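PDB 3JS4: superoxide dismutase from Anaplasma phagocytophilum, which probably converts superoxide radicals into oxygen and hydrogen peroxide by alternately reducing and oxidising an iron ion at its active site. Local coordinates for residues A[64-78]-A[91-103]. Numbering follows the deposited sequence.
Sequences TEFEGLGNESLGDIV and IFNNAAQIWNHDF. With FE (Fe (III) ion), chain E.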
loop_
_atom_site.group_PDB
_atom_site.type_symbol
_atom_site.label_atom_id
_atom_site.label_comp_id
_atom_site.label_asym_id
_atom_site.label_seq_id
_atom_site.Cartn_x
_atom_site.Cartn_y
_atom_site.Cartn_z
ATOM N N THR A 64 -11.369 -19.638 -15.163
ATOM C CA THR A 64 -11.859 -19.527 -13.790
ATOM C C THR A 64 -13.014 -18.542 -13.725
ATOM O O THR A 64 -13.295 -17.844 -14.697
ATOM C CB THR A 64 -10.756 -19.057 -12.815
ATOM O OG1 THR A 64 -10.425 -17.686 -13.083
ATOM C CG2 THR A 64 -9.511 -19.915 -12.928
ATOM N N GLU A 65 -13.644 -18.448 -12.557
ATOM C CA GLU A 65 -14.725 -17.485 -12.333
ATOM C C GLU A 65 -14.275 -16.032 -12.501
ATOM O O GLU A 65 -15.109 -15.128 -12.636
ATOM C CB GLU A 65 -15.340 -17.684 -10.939
ATOM C CG GLU A 65 -14.377 -17.374 -9.820
ATOM C CD GLU A 65 -14.917 -17.733 -8.456
ATOM O OE1 GLU A 65 -14.427 -18.723 -7.879
ATOM O OE2 GLU A 65 -15.820 -17.026 -7.968
ATOM N N PHE A 66 -12.963 -15.800 -12.493
ATOM C CA PHE A 66 -12.443 -14.439 -12.607
ATOM C C PHE A 66 -12.100 -13.994 -14.038
ATOM O O PHE A 66 -11.795 -12.821 -14.250
ATOM C CB PHE A 66 -11.243 -14.222 -11.673
ATOM C CG PHE A 66 -11.425 -14.791 -10.292
ATOM C CD1 PHE A 66 -12.375 -14.257 -9.416
ATOM C CD2 PHE A 66 -10.632 -15.850 -9.857
ATOM C CE1 PHE A 66 -12.519 -14.770 -8.107
ATOM C CE2 PHE A 66 -10.777 -16.375 -8.565
ATOM C CZ PHE A 66 -11.717 -15.840 -7.688
ATOM N N GLU A 67 -12.146 -14.907 -15.009
ATOM C CA GLU A 67 -11.914 -14.535 -16.415
ATOM C C GLU A 67 -12.899 -13.465 -16.899
ATOM O O GLU A 67 -14.096 -13.531 -16.613
ATOM C CB GLU A 67 -11.961 -15.760 -17.343
ATOM C CG GLU A 67 -11.488 -15.475 -18.782
ATOM C CD GLU A 67 -11.200 -16.728 -19.605
ATOM O OE1 GLU A 67 -11.456 -17.870 -19.147
ATOM O OE2 GLU A 67 -10.712 -16.567 -20.742
ATOM N N GLY A 68 -12.378 -12.471 -17.616
ATOM C CA GLY A 68 -13.198 -11.400 -18.170
ATOM C C GLY A 68 -13.571 -10.311 -17.171
ATOM O O GLY A 68 -14.347 -9.416 -17.500
ATOM N N LEU A 69 -13.041 -10.395 -15.949
ATOM C CA LEU A 69 -13.217 -9.331 -14.951
ATOM C C LEU A 69 -12.100 -8.316 -15.130
ATOM O O LEU A 69 -11.052 -8.634 -15.707
ATOM C CB LEU A 69 -13.210 -9.880 -13.508
ATOM C CG LEU A 69 -14.363 -10.791 -13.052
ATOM C CD1 LEU A 69 -14.200 -11.110 -11.582
ATOM C CD2 LEU A 69 -15.730 -10.156 -13.301
ATOM N N GLY A 70 -12.326 -7.099 -14.643
ATOM C CA GLY A 70 -11.349 -6.025 -14.812
ATOM C C GLY A 70 -10.828 -5.537 -13.478
ATOM O O GLY A 70 -11.136 -6.132 -12.433
ATOM N N ASN A 71 -10.065 -4.443 -13.508
ATOM C CA ASN A 71 -9.413 -3.905 -12.302
ATOM C C ASN A 71 -10.367 -3.581 -11.142
ATOM O O ASN A 71 -9.992 -3.683 -9.987
ATOM C CB ASN A 71 -8.545 -2.689 -12.649
ATOM C CG ASN A 71 -7.241 -3.079 -13.312
ATOM O OD1 ASN A 71 -7.157 -4.075 -14.038
ATOM N ND2 ASN A 71 -6.214 -2.301 -13.064
ATOM N N GLU A 72 -11.608 -3.209 -11.463
ATOM C CA GLU A 72 -12.600 -2.842 -10.444
ATOM C C GLU A 72 -12.985 -4.031 -9.577
ATOM O O GLU A 72 -13.499 -3.862 -8.472
ATOM C CB GLU A 72 -13.860 -2.260 -11.096
ATOM C CG GLU A 72 -13.632 -1.788 -12.525
ATOM C CD GLU A 72 -13.684 -2.934 -13.539
ATOM O OE1 GLU A 72 -14.563 -3.816 -13.396
ATOM O OE2 GLU A 72 -12.852 -2.950 -14.470
ATOM N N SER A 73 -12.747 -5.234 -10.086
ATOM C CA SER A 73 -13.041 -6.452 -9.332
ATOM C C SER A 73 -11.870 -6.903 -8.465
ATOM O O SER A 73 -11.995 -7.903 -7.760
ATOM C CB SER A 73 -13.428 -7.603 -10.272
ATOM O OG SER A 73 -14.624 -7.322 -10.969
ATOM N N LEU A 74 -10.739 -6.195 -8.514
ATOM C CA LEU A 74 -9.537 -6.680 -7.816
ATOM C C LEU A 74 -9.786 -6.963 -6.330
ATOM O O LEU A 74 -9.390 -8.026 -5.815
ATOM C CB LEU A 74 -8.319 -5.765 -8.047
ATOM C CG LEU A 74 -7.600 -5.910 -9.398
ATOM C CD1 LEU A 74 -6.552 -4.812 -9.609
ATOM C CD2 LEU A 74 -6.952 -7.304 -9.535
ATOM N N GLY A 75 -10.449 -6.027 -5.643
ATOM C CA GLY A 75 -10.753 -6.187 -4.207
ATOM C C GLY A 75 -11.551 -7.458 -3.929
ATOM O O GLY A 75 -11.205 -8.227 -3.030
ATOM N N ASP A 76 -12.584 -7.701 -4.735
ATOM C CA ASP A 76 -13.395 -8.923 -4.661
ATOM C C ASP A 76 -12.609 -10.210 -4.920
ATOM O O ASP A 76 -12.829 -11.234 -4.259
ATOM C CB ASP A 76 -14.547 -8.858 -5.684
ATOM C CG ASP A 76 -15.687 -7.955 -5.241
ATOM O OD1 ASP A 76 -15.794 -7.609 -4.036
ATOM O OD2 ASP A 76 -16.493 -7.590 -6.121
ATOM N N ILE A 77 -11.725 -10.156 -5.916
ATOM C CA ILE A 77 -10.920 -11.312 -6.314
ATOM C C ILE A 77 -9.950 -11.693 -5.202
ATOM O O ILE A 77 -9.791 -12.870 -4.912
ATOM C CB ILE A 77 -10.133 -11.044 -7.629
ATOM C CG1 ILE A 77 -11.121 -10.882 -8.798
ATOM C CG2 ILE A 77 -9.082 -12.150 -7.877
ATOM C CD1 ILE A 77 -10.528 -10.303 -10.043
ATOM N N VAL A 78 -9.332 -10.684 -4.580
ATOM C CA VAL A 78 -8.419 -10.901 -3.466
ATOM C C VAL A 78 -9.063 -11.756 -2.372
ATOM O O VAL A 78 -8.509 -12.779 -1.980
ATOM C CB VAL A 78 -7.895 -9.557 -2.895
ATOM C CG1 VAL A 78 -7.147 -9.765 -1.591
ATOM C CG2 VAL A 78 -6.973 -8.873 -3.921
ATOM N N ILE A 91 -3.510 -16.879 -7.743
ATOM C CA ILE A 91 -4.401 -15.796 -8.121
ATOM C C ILE A 91 -4.436 -14.737 -7.011
ATOM O O ILE A 91 -4.340 -13.549 -7.286
ATOM C CB ILE A 91 -5.813 -16.311 -8.470
ATOM C CG1 ILE A 91 -5.788 -16.992 -9.857
ATOM C CG2 ILE A 91 -6.802 -15.163 -8.469
ATOM C CD1 ILE A 91 -7.069 -17.810 -10.199
ATOM N N PHE A 92 -4.557 -15.182 -5.760
ATOM C CA PHE A 92 -4.497 -14.266 -4.627
ATOM C C PHE A 92 -3.203 -13.446 -4.599
ATOM O O PHE A 92 -3.244 -12.213 -4.519
ATOM C CB PHE A 92 -4.675 -15.001 -3.294
ATOM C CG PHE A 92 -4.149 -14.221 -2.115
ATOM C CD1 PHE A 92 -4.837 -13.102 -1.655
ATOM C CD2 PHE A 92 -2.935 -14.579 -1.504
ATOM C CE1 PHE A 92 -4.348 -12.351 -0.571
ATOM C CE2 PHE A 92 -2.418 -13.835 -0.416
ATOM C CZ PHE A 92 -3.125 -12.710 0.051
ATOM N N ASN A 93 -2.060 -14.126 -4.643
ATOM C CA ASN A 93 -0.768 -13.427 -4.612
ATOM C C ASN A 93 -0.697 -12.314 -5.672
ATOM O O ASN A 93 -0.244 -11.199 -5.379
ATOM C CB ASN A 93 0.387 -14.407 -4.855
ATOM C CG ASN A 93 0.616 -15.370 -3.695
ATOM O OD1 ASN A 93 0.233 -15.107 -2.548
ATOM N ND2 ASN A 93 1.297 -16.481 -3.993
ATOM N N ASN A 94 -1.103 -12.626 -6.911
ATOM C CA ASN A 94 -1.006 -11.640 -7.997
ATOM C C ASN A 94 -2.035 -10.509 -7.953
ATOM O O ASN A 94 -1.655 -9.332 -8.125
ATOM C CB ASN A 94 -0.942 -12.312 -9.391
ATOM C CG ASN A 94 0.365 -13.070 -9.586
ATOM O OD1 ASN A 94 1.378 -12.492 -9.986
ATOM N ND2 ASN A 94 0.361 -14.368 -9.235
ATOM N N ALA A 95 -3.309 -10.860 -7.724
ATOM C CA ALA A 95 -4.377 -9.856 -7.570
ATOM C C ALA A 95 -4.073 -8.925 -6.404
ATOM O O ALA A 95 -4.198 -7.707 -6.529
ATOM C CB ALA A 95 -5.735 -10.524 -7.350
ATOM N N ALA A 96 -3.649 -9.504 -5.275
ATOM C CA ALA A 96 -3.353 -8.730 -4.074
ATOM C C ALA A 96 -2.179 -7.807 -4.332
ATOM O O ALA A 96 -2.207 -6.627 -3.949
ATOM C CB ALA A 96 -3.069 -9.674 -2.836
ATOM N N GLN A 97 -1.146 -8.321 -4.996
ATOM C CA GLN A 97 -0.009 -7.446 -5.313
ATOM C C GLN A 97 -0.387 -6.311 -6.253
ATOM O O GLN A 97 0.137 -5.192 -6.116
ATOM C CB GLN A 97 1.223 -8.235 -5.795
ATOM C CG GLN A 97 1.909 -9.042 -4.648
ATOM C CD GLN A 97 2.587 -8.144 -3.631
ATOM O OE1 GLN A 97 1.942 -7.571 -2.752
ATOM N NE2 GLN A 97 3.896 -8.039 -3.726
ATOM N N ILE A 98 -1.315 -6.555 -7.188
ATOM C CA ILE A 98 -1.723 -5.450 -8.073
ATOM C C ILE A 98 -2.462 -4.383 -7.258
ATOM O O ILE A 98 -2.165 -3.178 -7.349
ATOM C CB ILE A 98 -2.629 -5.888 -9.247
ATOM C CG1 ILE A 98 -1.913 -6.862 -10.196
ATOM C CG2 ILE A 98 -3.080 -4.640 -10.030
ATOM C CD1 ILE A 98 -2.923 -7.618 -11.147
ATOM N N TRP A 99 -3.428 -4.843 -6.464
ATOM C CA TRP A 99 -4.227 -3.953 -5.602
ATOM C C TRP A 99 -3.303 -3.177 -4.650
ATOM O O TRP A 99 -3.435 -1.958 -4.504
ATOM C CB TRP A 99 -5.277 -4.765 -4.796
ATOM C CG TRP A 99 -6.307 -3.853 -4.085
ATOM C CD1 TRP A 99 -7.584 -3.546 -4.524
ATOM C CD2 TRP A 99 -6.134 -3.144 -2.839
ATOM N NE1 TRP A 99 -8.196 -2.689 -3.636
ATOM C CE2 TRP A 99 -7.334 -2.424 -2.596
ATOM C CE3 TRP A 99 -5.080 -3.051 -1.904
ATOM C CZ2 TRP A 99 -7.512 -1.615 -1.454
ATOM C CZ3 TRP A 99 -5.256 -2.240 -0.765
ATOM C CH2 TRP A 99 -6.480 -1.541 -0.551
ATOM N N ASN A 100 -2.369 -3.873 -4.000
ATOM C CA ASN A 100 -1.432 -3.220 -3.078
ATOM C C ASN A 100 -0.557 -2.143 -3.737
ATOM O O ASN A 100 -0.319 -1.082 -3.160
ATOM C CB ASN A 100 -0.487 -4.243 -2.454
ATOM C CG ASN A 100 -1.204 -5.258 -1.573
ATOM O OD1 ASN A 100 -2.308 -5.015 -1.103
ATOM N ND2 ASN A 100 -0.550 -6.402 -1.337
ATOM N N HIS A 101 -0.011 -2.446 -4.905
ATOM C CA HIS A 101 0.806 -1.459 -5.625
ATOM C C HIS A 101 -0.030 -0.252 -6.078
ATOM O O HIS A 101 0.431 0.887 -5.977
ATOM C CB HIS A 101 1.552 -2.107 -6.808
ATOM C CG HIS A 101 2.729 -2.927 -6.377
ATOM N ND1 HIS A 101 2.605 -4.243 -5.966
ATOM C CD2 HIS A 101 4.038 -2.604 -6.220
ATOM C CE1 HIS A 101 3.799 -4.707 -5.628
ATOM N NE2 HIS A 101 4.682 -3.727 -5.745
ATOM N N ASP A 102 -1.258 -0.488 -6.545
ATOM C CA ASP A 102 -2.125 0.634 -6.944
ATOM C C ASP A 102 -2.272 1.549 -5.713
ATOM O O ASP A 102 -2.178 2.778 -5.821
ATOM C CB ASP A 102 -3.536 0.183 -7.404
ATOM C CG ASP A 102 -3.571 -0.472 -8.799
ATOM O OD1 ASP A 102 -2.612 -0.392 -9.597
ATOM O OD2 ASP A 102 -4.620 -1.082 -9.110
ATOM N N PHE A 103 -2.505 0.948 -4.549
ATOM C CA PHE A 103 -2.721 1.697 -3.306
ATOM C C PHE A 103 -1.447 2.447 -2.912
ATOM O O PHE A 103 -1.498 3.597 -2.438
ATOM C CB PHE A 103 -3.094 0.727 -2.168
ATOM C CG PHE A 103 -3.935 1.359 -1.074
ATOM C CD1 PHE A 103 -5.255 1.712 -1.317
ATOM C CD2 PHE A 103 -3.406 1.581 0.196
ATOM C CE1 PHE A 103 -6.041 2.301 -0.317
ATOM C CE2 PHE A 103 -4.174 2.150 1.200
ATOM C CZ PHE A 103 -5.508 2.501 0.948
HETATM FE FE FE E . 6.609 -3.719 -4.672
HETATM O O HOH W 1 -5.943 -0.269 -10.996
HETATM O O HOH W 2 5.863 -5.446 -3.437
#
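With CG turned to lie beside its own backbone N (chi1 -78°) and the rest of the chain extended, L74 drives its two methyls into helix 91-103 as a knob among A95, I98, W99 and D102. L74 CD1 meets I98 CG2 at 3.5 Å, the two side chains crossing at about a right angle, while L74 CD2 rests near A95 CB; the indole of W99 brings the edge at its own CD1 up to L74 CB at 4.2 Å. One turn on, V78 has CG1 anti to the backbone N (chi1 170°), which sends CG1 to F92 CE1 and lays V78 CG2 against the backbone of the facing helix, 3.6 Å from A96 CA. The small side chains of A95 and A96 are consistent with this approach, the axes of 74-78 and 91-103 passing 8.7 Å apart and roughly antiparallel, with 143° between their directions. I77 CG2 touches both A95 CB and I91 CG2, and also sits over one face of the F66 ring, whose opposite face carries E65 CG. I91 CD1 meets that ring at its edge, 4.1 Å from F66 CD2. At the other end N71 ND2 donates to a water and also bonds to the backbone O of E24. Helix 91-103 presents H101 to the iron on another side, NE2 binding at 2.2 Å beside H45, D186 and H190, with ND1 held by Q97 O. The direct protein-protein contact within this alpha-hairpin domain is thus essentially apolar, held by van der Waals packing of side chains, with the polar groups of N71 and D102 gathered at its margin.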